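PDB 6WTE: B12-binding domain-containing protein from Kitasatospora setae, which binds cobalamin and a [4Fe-4S] cluster and acts as a radical S-adenosylmethionine methyltransferase, TsrM, that works by non-radical catalysis. Local coordinates for residues A[90-94]-A[119-123]; A[230-235]-A[414-419]; A[265-269]-A[302-308]; A[436-440]-A[491-495]. All coordinates share one frame. Where two conformers were deposited one is given. Numbering follows the deposited sequence.

Contact 1. Residues A[90-94]-A[119-123]; sequences ITEIR and FGIEY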
# COMPACT_ATOMS: atom_id res chain seq x y z
N ILE A 90 11.61 14.89 -8.52
CA ILE A 90 12.96 14.36 -8.69
C ILE A 90 13.75 15.20 -9.69
O ILE A 90 14.95 15.44 -9.51
CB ILE A 90 12.90 12.88 -9.11
CG1 ILE A 90 12.38 12.04 -7.94
CG2 ILE A 90 14.27 12.42 -9.61
CD1 ILE A 90 12.05 10.60 -8.30
N THR A 91 13.09 15.68 -10.75
CA THR A 91 13.79 16.50 -11.73
C THR A 91 14.30 17.79 -11.10
O THR A 91 15.42 18.23 -11.38
CB THR A 91 12.88 16.79 -12.92
OG1 THR A 91 12.60 15.57 -13.61
CG2 THR A 91 13.54 17.77 -13.89
N GLU A 92 13.49 18.41 -10.23
CA GLU A 92 13.95 19.60 -9.53
C GLU A 92 15.11 19.29 -8.59
O GLU A 92 16.08 20.06 -8.50
CB GLU A 92 12.79 20.24 -8.76
CG GLU A 92 13.14 21.58 -8.12
CD GLU A 92 13.44 22.67 -9.13
OE1 GLU A 92 12.96 22.59 -10.28
OE2 GLU A 92 14.16 23.62 -8.77
N ILE A 93 15.05 18.16 -7.89
CA ILE A 93 16.15 17.75 -7.02
C ILE A 93 17.45 17.69 -7.81
O ILE A 93 18.49 18.22 -7.38
CB ILE A 93 15.84 16.40 -6.34
CG1 ILE A 93 14.81 16.58 -5.22
CG2 ILE A 93 17.12 15.78 -5.79
CD1 ILE A 93 14.25 15.25 -4.69
N ARG A 94 17.42 17.05 -8.98
CA ARG A 94 18.63 16.87 -9.77
C ARG A 94 19.15 18.17 -10.37
O ARG A 94 20.31 18.23 -10.77
CB ARG A 94 18.39 15.83 -10.86
CG ARG A 94 18.06 14.46 -10.29
CD ARG A 94 17.85 13.40 -11.35
NE ARG A 94 19.08 13.06 -12.06
CZ ARG A 94 20.02 12.25 -11.57
NH1 ARG A 94 19.87 11.71 -10.36
NH2 ARG A 94 21.10 11.98 -12.28
N PHE A 119 12.40 7.97 -13.92
CA PHE A 119 12.82 9.10 -13.10
C PHE A 119 14.21 9.61 -13.48
O PHE A 119 14.56 10.74 -13.12
CB PHE A 119 12.84 8.71 -11.62
CG PHE A 119 11.48 8.45 -11.03
CD1 PHE A 119 10.35 9.10 -11.51
CD2 PHE A 119 11.34 7.57 -9.98
CE1 PHE A 119 9.10 8.86 -10.94
CE2 PHE A 119 10.10 7.32 -9.42
CZ PHE A 119 8.98 7.97 -9.90
N GLY A 120 15.00 8.80 -14.17
CA GLY A 120 16.34 9.20 -14.53
C GLY A 120 17.30 9.24 -13.36
O GLY A 120 18.19 10.10 -13.32
N ILE A 121 17.15 8.33 -12.40
CA ILE A 121 17.93 8.36 -11.17
C ILE A 121 18.97 7.25 -11.22
O ILE A 121 18.91 6.34 -12.04
CB ILE A 121 17.05 8.25 -9.92
CG1 ILE A 121 16.25 6.94 -9.91
CG2 ILE A 121 16.13 9.45 -9.82
CD1 ILE A 121 15.36 6.73 -8.66
N GLU A 122 19.94 7.33 -10.30
CA GLU A 122 21.08 6.42 -10.32
C GLU A 122 20.74 5.04 -9.78
O GLU A 122 21.23 4.03 -10.32
CB GLU A 122 22.23 7.02 -9.50
CG GLU A 122 23.03 8.10 -10.22
CD GLU A 122 22.37 9.47 -10.20
OE1 GLU A 122 21.38 9.68 -9.46
OE2 GLU A 122 22.86 10.36 -10.91
N TYR A 123 19.94 4.95 -8.72
CA TYR A 123 19.80 3.70 -7.99
C TYR A 123 18.35 3.47 -7.61
O TYR A 123 17.56 4.40 -7.46
CB TYR A 123 20.66 3.68 -6.72
CG TYR A 123 22.10 3.97 -6.99
CD1 TYR A 123 22.86 3.11 -7.77
CD2 TYR A 123 22.71 5.11 -6.49
CE1 TYR A 123 24.19 3.38 -8.04
CE2 TYR A 123 24.03 5.39 -6.75
CZ TYR A 123 24.77 4.52 -7.53
OH TYR A 123 26.09 4.79 -7.80
O HOH W 1 14.51 13.52 -13.62
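Helix 83-96 lies beside the end of helix 112-119, the two backbones coming closest at Ile90 and Phe119, whose CA atoms are 6.9 Å apart. Gly120, with phi/psi of 72/35°, is the C' residue of a Schellman motif: the backbone N atoms of Gly120 and Ile121 bond back into the last turn of helix 112-119, closing it before the chain enters strand 123-124. These helices belong to the B12-binding domain, whose central strands run parallel and alternate with helices in the Rossmann-like fold usual for cobalamin carriers. Ile90 fills the apolar part of the joint. Its CD1 sits over the Phe119 ring, a CH-pi contact 3.7 Å from the centroid, and its CG2 meets Ile121 CG2 at 3.5 Å. One turn later Arg94 forms a two-pronged salt bridge with Glu122, NH1 to OE1 at 2.7 Å and NH2 to OE2 at 2.8 Å, while Gly120 O lies over a face of the guanidinium. Glu122 OE1 also accepts from Val101 N, tying the pair to strand 101-104. Beside Ile90, one water donates to both Thr91 OG1 and Phe119 O, each at 2.8 Å.

Contact 2. Residues A[230-235]-A[414-419]; sequences RCSHCV and FPYTPM. With SF4 (iron/sulfur cluster), chain C; EDO (1,2-ethanediol), chain L.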
# COMPACT_ATOMS: atom_id res chain seq x y z
N ARG A 230 -0.20 -15.89 -2.64
CA ARG A 230 0.09 -15.51 -4.02
C ARG A 230 -1.21 -15.12 -4.73
O ARG A 230 -1.51 -15.61 -5.82
CB ARG A 230 0.83 -16.63 -4.75
CG ARG A 230 1.52 -16.21 -6.05
CD ARG A 230 2.63 -15.20 -5.80
NE ARG A 230 3.75 -15.75 -5.04
CZ ARG A 230 4.81 -16.34 -5.58
NH1 ARG A 230 4.90 -16.45 -6.90
NH2 ARG A 230 5.78 -16.81 -4.81
N CYS A 231 -1.98 -14.25 -4.10
CA CYS A 231 -3.27 -13.86 -4.67
C CYS A 231 -3.07 -13.20 -6.03
O CYS A 231 -2.16 -12.39 -6.22
CB CYS A 231 -4.01 -12.93 -3.71
SG CYS A 231 -4.42 -13.73 -2.13
N SER A 232 -3.94 -13.55 -6.98
CA SER A 232 -3.66 -13.22 -8.37
C SER A 232 -3.67 -11.72 -8.64
O SER A 232 -3.04 -11.27 -9.60
CB SER A 232 -4.64 -13.93 -9.30
OG SER A 232 -5.94 -13.38 -9.19
N HIS A 233 -4.35 -10.94 -7.80
CA HIS A 233 -4.49 -9.51 -8.00
C HIS A 233 -3.44 -8.68 -7.28
O HIS A 233 -3.42 -7.46 -7.44
CB HIS A 233 -5.87 -9.05 -7.51
CG HIS A 233 -6.02 -9.09 -6.02
ND1 HIS A 233 -5.83 -10.23 -5.28
CD2 HIS A 233 -6.32 -8.11 -5.13
CE1 HIS A 233 -6.02 -9.97 -4.00
NE2 HIS A 233 -6.32 -8.68 -3.88
N CYS A 234 -2.57 -9.31 -6.49
CA CYS A 234 -1.88 -8.61 -5.42
C CYS A 234 -0.40 -8.42 -5.73
O CYS A 234 0.29 -9.38 -6.07
CB CYS A 234 -2.03 -9.37 -4.10
SG CYS A 234 -1.42 -8.40 -2.74
N VAL A 235 0.08 -7.19 -5.55
CA VAL A 235 1.48 -6.85 -5.78
C VAL A 235 2.39 -7.15 -4.60
O VAL A 235 3.62 -7.08 -4.75
CB VAL A 235 1.66 -5.35 -6.08
CG1 VAL A 235 0.88 -4.95 -7.33
CG2 VAL A 235 1.21 -4.51 -4.87
N PHE A 414 -0.53 -5.01 -12.67
CA PHE A 414 0.87 -4.75 -12.39
C PHE A 414 1.72 -5.93 -12.84
O PHE A 414 1.21 -7.06 -12.94
CB PHE A 414 1.08 -4.46 -10.90
CG PHE A 414 0.55 -3.12 -10.48
CD1 PHE A 414 -0.80 -2.97 -10.16
CD2 PHE A 414 1.38 -2.02 -10.42
CE1 PHE A 414 -1.30 -1.73 -9.79
CE2 PHE A 414 0.88 -0.78 -10.05
CZ PHE A 414 -0.46 -0.64 -9.73
N PRO A 415 2.99 -5.69 -13.16
CA PRO A 415 3.78 -6.73 -13.86
C PRO A 415 4.01 -7.99 -13.04
O PRO A 415 4.06 -9.08 -13.61
CB PRO A 415 5.10 -6.01 -14.18
CG PRO A 415 5.15 -4.85 -13.23
CD PRO A 415 3.73 -4.42 -13.08
N TYR A 416 4.16 -7.87 -11.72
CA TYR A 416 4.49 -9.05 -10.93
C TYR A 416 3.30 -9.47 -10.09
O TYR A 416 3.40 -9.66 -8.87
CB TYR A 416 5.72 -8.77 -10.07
CG TYR A 416 6.86 -8.30 -10.94
CD1 TYR A 416 7.45 -9.17 -11.84
CD2 TYR A 416 7.29 -6.98 -10.90
CE1 TYR A 416 8.48 -8.75 -12.67
CE2 TYR A 416 8.33 -6.54 -11.73
CZ TYR A 416 8.91 -7.44 -12.61
OH TYR A 416 9.93 -7.04 -13.44
N THR A 417 2.16 -9.59 -10.75
CA THR A 417 0.98 -10.23 -10.19
C THR A 417 0.59 -11.38 -11.10
O THR A 417 0.81 -11.31 -12.31
CB THR A 417 -0.19 -9.25 -10.06
OG1 THR A 417 -0.63 -8.84 -11.36
CG2 THR A 417 0.21 -8.02 -9.25
N PRO A 418 0.04 -12.46 -10.55
CA PRO A 418 -0.40 -13.55 -11.41
C PRO A 418 -1.35 -13.09 -12.51
O PRO A 418 -1.26 -13.58 -13.64
CB PRO A 418 -1.06 -14.52 -10.42
CG PRO A 418 -0.33 -14.27 -9.13
CD PRO A 418 -0.06 -12.80 -9.11
N MET A 419 -2.23 -12.13 -12.21
CA MET A 419 -3.14 -11.60 -13.22
C MET A 419 -2.37 -10.91 -14.34
O MET A 419 -2.61 -11.17 -15.52
CB MET A 419 -4.14 -10.62 -12.59
CG MET A 419 -5.34 -11.27 -11.94
SD MET A 419 -6.47 -11.97 -13.16
CE MET A 419 -7.27 -10.50 -13.80
FE1 SF4 C . -3.36 -12.24 -0.77
FE2 SF4 C . -1.07 -11.69 0.64
FE3 SF4 C . -3.34 -10.32 1.21
FE4 SF4 C . -2.05 -9.87 -1.12
S1 SF4 C . -1.25 -9.43 0.96
S2 SF4 C . -4.29 -10.15 -0.84
S3 SF4 C . -1.25 -11.95 -1.61
S4 SF4 C . -3.02 -12.57 1.45
C1 EDO L . 4.79 -16.51 -10.66
O1 EDO L . 4.53 -17.09 -11.94
C2 EDO L . 3.52 -15.81 -10.17
O2 EDO L . 3.14 -16.39 -8.91
O HOH W 2 -2.62 -6.56 -10.64
O HOH W 3 2.95 -10.12 -6.13
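Pro418, Ser232 and Val235 lose most surface here, and together they show how a cluster-binding loop is held by a neighbouring helix start. Pro418 opens helix 418-427 and lays its ring along the loop backbone, with CD 3.4 Å from Ser232 O and 3.6 Å from Cys231 O. The same Ser232 carbonyl accepts a hydrogen bond from Met419 N at 2.9 Å, so the first turn of the helix, N-capped by Thr417, spends a backbone NH on the loop. Segment 230-235 carries part of the radical SAM cysteine motif: a type I turn runs from Cys231 to Cys234, and their SG atoms bind FE1 and FE4 of the cluster, each at 2.3 Å. Cys227 supplies the third cysteine ligand and Glu273 also binds the cluster. Both CA-to-CB bonds of Cys231 and Cys234 point away from segment 414-419, while Val235 CG1 meets Phe414 CB at 3.6 Å and Thr417 CG2 at 3.7 Å; Val235 and Phe414 also touch cobalamin. A water lies 2.8 Å from both Cys234 O and Tyr416 O.

Contact 3. Residues A[265-269]-A[302-308]; sequences LDQHT and RLRLWVY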
# COMPACT_ATOMS: atom_id res chain seq x y z
N LEU A 265 -2.59 7.36 19.91
CA LEU A 265 -3.27 6.22 20.52
C LEU A 265 -3.91 5.29 19.50
O LEU A 265 -3.91 4.07 19.70
CB LEU A 265 -4.33 6.73 21.50
CG LEU A 265 -3.82 7.58 22.66
CD1 LEU A 265 -5.00 8.03 23.52
CD2 LEU A 265 -2.81 6.79 23.49
N ASP A 266 -4.44 5.83 18.41
CA ASP A 266 -4.95 5.01 17.32
C ASP A 266 -3.80 4.57 16.44
O ASP A 266 -3.12 5.40 15.82
CB ASP A 266 -5.98 5.79 16.50
CG ASP A 266 -7.24 6.09 17.28
OD1 ASP A 266 -8.10 5.19 17.39
OD2 ASP A 266 -7.37 7.23 17.79
N GLN A 267 -3.57 3.26 16.36
CA GLN A 267 -2.47 2.71 15.59
C GLN A 267 -3.00 1.66 14.63
O GLN A 267 -3.84 0.83 15.01
CB GLN A 267 -1.39 2.13 16.50
CG GLN A 267 -0.86 3.15 17.50
CD GLN A 267 0.17 2.59 18.46
OE1 GLN A 267 0.66 1.48 18.28
NE2 GLN A 267 0.49 3.37 19.50
N HIS A 268 -2.53 1.72 13.40
CA HIS A 268 -2.96 0.82 12.34
C HIS A 268 -1.79 -0.10 11.99
O HIS A 268 -0.69 0.38 11.72
CB HIS A 268 -3.42 1.62 11.12
CG HIS A 268 -4.24 0.83 10.15
ND1 HIS A 268 -3.69 -0.08 9.27
CD2 HIS A 268 -5.57 0.82 9.91
CE1 HIS A 268 -4.65 -0.61 8.54
NE2 HIS A 268 -5.80 -0.09 8.91
N THR A 269 -2.03 -1.42 12.00
CA THR A 269 -0.98 -2.35 11.59
C THR A 269 -0.70 -2.15 10.11
O THR A 269 -1.61 -1.93 9.31
CB THR A 269 -1.39 -3.80 11.86
OG1 THR A 269 -2.62 -4.10 11.19
CG2 THR A 269 -1.56 -4.04 13.35
N ARG A 302 -4.29 2.97 26.75
CA ARG A 302 -5.22 3.74 25.92
C ARG A 302 -5.08 3.40 24.44
O ARG A 302 -5.62 4.13 23.60
CB ARG A 302 -5.01 5.24 26.16
CG ARG A 302 -5.31 5.67 27.60
CD ARG A 302 -5.15 7.17 27.82
NE ARG A 302 -3.78 7.61 27.57
CZ ARG A 302 -2.77 7.46 28.43
NH1 ARG A 302 -2.98 6.86 29.60
NH2 ARG A 302 -1.56 7.89 28.12
N LEU A 303 -4.39 2.31 24.11
CA LEU A 303 -4.20 1.92 22.71
C LEU A 303 -5.53 1.63 22.04
O LEU A 303 -6.43 1.01 22.63
CB LEU A 303 -3.30 0.69 22.63
CG LEU A 303 -3.16 0.02 21.26
CD1 LEU A 303 -2.41 0.93 20.29
CD2 LEU A 303 -2.48 -1.34 21.39
N ARG A 304 -5.67 2.08 20.80
CA ARG A 304 -6.83 1.76 19.97
C ARG A 304 -6.26 1.19 18.68
O ARG A 304 -5.79 1.94 17.82
CB ARG A 304 -7.70 3.00 19.73
CG ARG A 304 -8.24 3.58 21.03
CD ARG A 304 -9.23 4.71 20.80
NE ARG A 304 -8.60 5.94 20.31
CZ ARG A 304 -8.22 6.96 21.08
NH1 ARG A 304 -8.40 6.92 22.39
NH2 ARG A 304 -7.67 8.03 20.53
N LEU A 305 -6.29 -0.14 18.55
CA LEU A 305 -5.59 -0.84 17.48
C LEU A 305 -6.54 -1.13 16.33
O LEU A 305 -7.66 -1.61 16.54
CB LEU A 305 -4.99 -2.15 18.00
CG LEU A 305 -4.09 -2.93 17.04
CD1 LEU A 305 -2.87 -2.11 16.68
CD2 LEU A 305 -3.69 -4.24 17.69
N TRP A 306 -6.07 -0.86 15.11
CA TRP A 306 -6.85 -1.09 13.90
C TRP A 306 -6.05 -2.03 13.02
O TRP A 306 -4.90 -1.73 12.69
CB TRP A 306 -7.15 0.23 13.19
CG TRP A 306 -7.86 1.21 14.10
CD1 TRP A 306 -7.28 2.09 14.97
CD2 TRP A 306 -9.28 1.38 14.24
NE1 TRP A 306 -8.25 2.80 15.64
CE2 TRP A 306 -9.49 2.37 15.21
CE3 TRP A 306 -10.39 0.77 13.64
CZ2 TRP A 306 -10.76 2.79 15.58
CZ3 TRP A 306 -11.65 1.19 14.01
CH2 TRP A 306 -11.83 2.19 14.97
N VAL A 307 -6.63 -3.17 12.67
CA VAL A 307 -5.88 -4.21 11.97
C VAL A 307 -6.58 -4.56 10.66
O VAL A 307 -7.77 -4.30 10.46
CB VAL A 307 -5.69 -5.48 12.84
CG1 VAL A 307 -4.99 -5.14 14.15
CG2 VAL A 307 -7.04 -6.18 13.12
N TYR A 308 -5.80 -5.14 9.75
CA TYR A 308 -6.28 -5.63 8.46
C TYR A 308 -5.98 -7.12 8.39
O TYR A 308 -4.85 -7.54 8.65
CB TYR A 308 -5.61 -4.90 7.28
CG TYR A 308 -6.28 -5.22 5.96
CD1 TYR A 308 -5.91 -6.34 5.22
CD2 TYR A 308 -7.30 -4.42 5.47
CE1 TYR A 308 -6.53 -6.64 4.03
CE2 TYR A 308 -7.93 -4.71 4.28
CZ TYR A 308 -7.54 -5.82 3.56
OH TYR A 308 -8.16 -6.11 2.37
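Parallel strands pair by staggered hydrogen bonds, and 266-269 beside 304-308 is a regular case, their short axes approaching to 4.7 Å at 22°. Leu265 starts the pattern: its O accepts from Arg304 N at 2.9 Å, its side chain packing on Arg302. Asp266, on one face of the sheet, makes a salt bridge to Arg304 (NH2 to OD2, 2.9 Å; NE to OD1, 3.1 Å) and accepts a hydrogen bond from Trp306 NE1 to OD1 at 3.0 Å; Tyr213 OH also bonds OD2. Gln267 bonds through N to Arg304 O at 3.0 Å and through O to Trp306 N at 2.8 Å; its side chain, on the other face, donates to Met256 O. His268 returns to the Asp266 face, touches cobalamin, and has Trp306 O over its ring. Thr269 N closes the series on Trp306 O at 3.0 Å. With helix 278-294 as crossover, this is a beta-alpha-beta unit of the radical SAM barrel, flanked by strands 219-221 and 327-335, helices 249-261 and 278-294 covering the Gln267 and Leu305 face.

Contact 4. Residues A[436-440]-A[491-495]; sequences LQSNT and PEERW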
# COMPACT_ATOMS: atom_id res chain seq x y z
N LEU A 436 -8.94 -6.56 -21.00
CA LEU A 436 -7.91 -5.53 -20.89
C LEU A 436 -8.49 -4.18 -21.28
O LEU A 436 -9.20 -4.06 -22.28
CB LEU A 436 -6.74 -5.89 -21.81
CG LEU A 436 -5.31 -5.48 -21.50
CD1 LEU A 436 -4.96 -5.90 -20.10
CD2 LEU A 436 -4.42 -6.19 -22.49
N GLN A 437 -8.16 -3.14 -20.51
CA GLN A 437 -8.76 -1.83 -20.72
C GLN A 437 -7.81 -0.75 -20.23
O GLN A 437 -7.08 -0.93 -19.25
CB GLN A 437 -10.10 -1.72 -19.99
CG GLN A 437 -10.98 -0.52 -20.38
CD GLN A 437 -10.64 0.77 -19.64
OE1 GLN A 437 -9.95 0.76 -18.62
NE2 GLN A 437 -11.12 1.89 -20.16
N SER A 438 -7.84 0.39 -20.92
CA SER A 438 -7.20 1.60 -20.42
C SER A 438 -7.94 2.80 -20.99
O SER A 438 -8.30 2.81 -22.17
CB SER A 438 -5.72 1.69 -20.80
OG SER A 438 -5.16 2.88 -20.27
N ASN A 439 -8.17 3.81 -20.14
CA ASN A 439 -8.93 4.98 -20.56
C ASN A 439 -8.24 5.77 -21.66
O ASN A 439 -8.91 6.49 -22.40
CB ASN A 439 -9.17 5.92 -19.38
CG ASN A 439 -10.10 5.32 -18.35
OD1 ASN A 439 -10.76 4.31 -18.60
ND2 ASN A 439 -10.17 5.96 -17.19
N THR A 440 -6.91 5.67 -21.77
CA THR A 440 -6.14 6.43 -22.75
C THR A 440 -5.57 5.55 -23.86
O THR A 440 -4.65 5.97 -24.57
CB THR A 440 -5.03 7.20 -22.05
OG1 THR A 440 -4.21 6.28 -21.32
CG2 THR A 440 -5.61 8.21 -21.07
N PRO A 491 -14.35 5.40 -23.09
CA PRO A 491 -13.86 4.52 -22.01
C PRO A 491 -14.39 4.89 -20.63
O PRO A 491 -14.79 4.01 -19.87
CB PRO A 491 -12.34 4.68 -22.10
CG PRO A 491 -12.09 5.01 -23.54
CD PRO A 491 -13.26 5.84 -23.98
N GLU A 492 -14.40 6.18 -20.29
CA GLU A 492 -14.91 6.57 -18.97
C GLU A 492 -16.42 6.41 -18.87
O GLU A 492 -16.95 6.30 -17.76
CB GLU A 492 -14.50 8.01 -18.65
CG GLU A 492 -13.01 8.16 -18.40
CD GLU A 492 -12.66 9.49 -17.74
OE1 GLU A 492 -13.24 10.52 -18.13
OE2 GLU A 492 -11.81 9.48 -16.82
N GLU A 493 -17.13 6.37 -20.01
CA GLU A 493 -18.57 6.17 -19.97
C GLU A 493 -18.92 4.74 -19.59
O GLU A 493 -19.88 4.51 -18.85
CB GLU A 493 -19.18 6.53 -21.32
CG GLU A 493 -20.68 6.82 -21.27
CD GLU A 493 -21.00 8.01 -20.38
OE1 GLU A 493 -21.86 7.87 -19.49
OE2 GLU A 493 -20.37 9.07 -20.57
N ARG A 494 -18.15 3.76 -20.09
CA ARG A 494 -18.38 2.38 -19.69
C ARG A 494 -18.11 2.18 -18.20
O ARG A 494 -18.85 1.47 -17.52
CB ARG A 494 -17.50 1.43 -20.51
CG ARG A 494 -17.83 1.38 -21.99
CD ARG A 494 -17.25 0.13 -22.62
NE ARG A 494 -17.22 0.20 -24.07
CZ ARG A 494 -18.23 -0.13 -24.87
NH1 ARG A 494 -18.10 -0.04 -26.19
NH2 ARG A 494 -19.38 -0.56 -24.35
N TRP A 495 -17.05 2.81 -17.69
CA TRP A 495 -16.80 2.72 -16.25
C TRP A 495 -17.95 3.34 -15.47
O TRP A 495 -18.37 2.79 -14.44
CB TRP A 495 -15.49 3.43 -15.89
CG TRP A 495 -14.23 2.65 -16.16
CD1 TRP A 495 -13.23 3.00 -17.02
CD2 TRP A 495 -13.84 1.41 -15.55
NE1 TRP A 495 -12.24 2.05 -16.99
CE2 TRP A 495 -12.59 1.06 -16.10
CE3 TRP A 495 -14.42 0.56 -14.61
CZ2 TRP A 495 -11.91 -0.10 -15.74
CZ3 TRP A 495 -13.75 -0.59 -14.25
CH2 TRP A 495 -12.50 -0.91 -14.81
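This is a small contact of mixed polar and van der Waals character between a short strand, with the loop after it, and the first turn of a helix, toward the periphery, the contact centre about 24 Å from the centre of the chain. It illustrates how amide side chains can receive a tryptophan by its edge. Trp495 NE1 makes a weak hydrogen bond to Gln437 OE1 at 3.1 Å, and Asn439 OD1 lies 3.1 Å from the same Trp495 NE1, near the ring plane. The two amides are themselves joined, Gln437 NE2 donating to Asn439 OD1 at 2.9 Å. Pro491, at the start of the helix, fills the space beside them, its CB 3.6 Å from Gln437 NE2 and its CG 3.7 Å from Asn439 O; Glu492 adds CG at 3.8 Å from Asn439 ND2. Gln79 binds both Gln437 OE1 and Asn439 N, linking the segment to the N-terminal part of the chain. Helix 491-503 packs beside strand 436-437, which pairs antiparallel with 475-476, while Leu436 leans on helix 418-427.

How the contacts relate
Burial and chemistry change together across these four contacts. Contact 2 is the most enclosed and lies nearest the chain's centre, pairing metal ligation with backbone and apolar packing; contact 3, nested within the loop that contact 2 closes, has the largest buried area and relies on strand pairing. Their centres are about 28 Å apart, on opposite sides of the chain's centre, yet both reach cobalamin. Contact 1 lies in the B12-binding domain and joins helix 83-96 to the end of helix 112-119 with apolar contacts and a salt bridge. Contact 4, smallest and more exposed, has one weak indole-to-amide hydrogen bond. It reaches the same sheet as contact 3 and follows contact 2 along the chain, through helix 418-427.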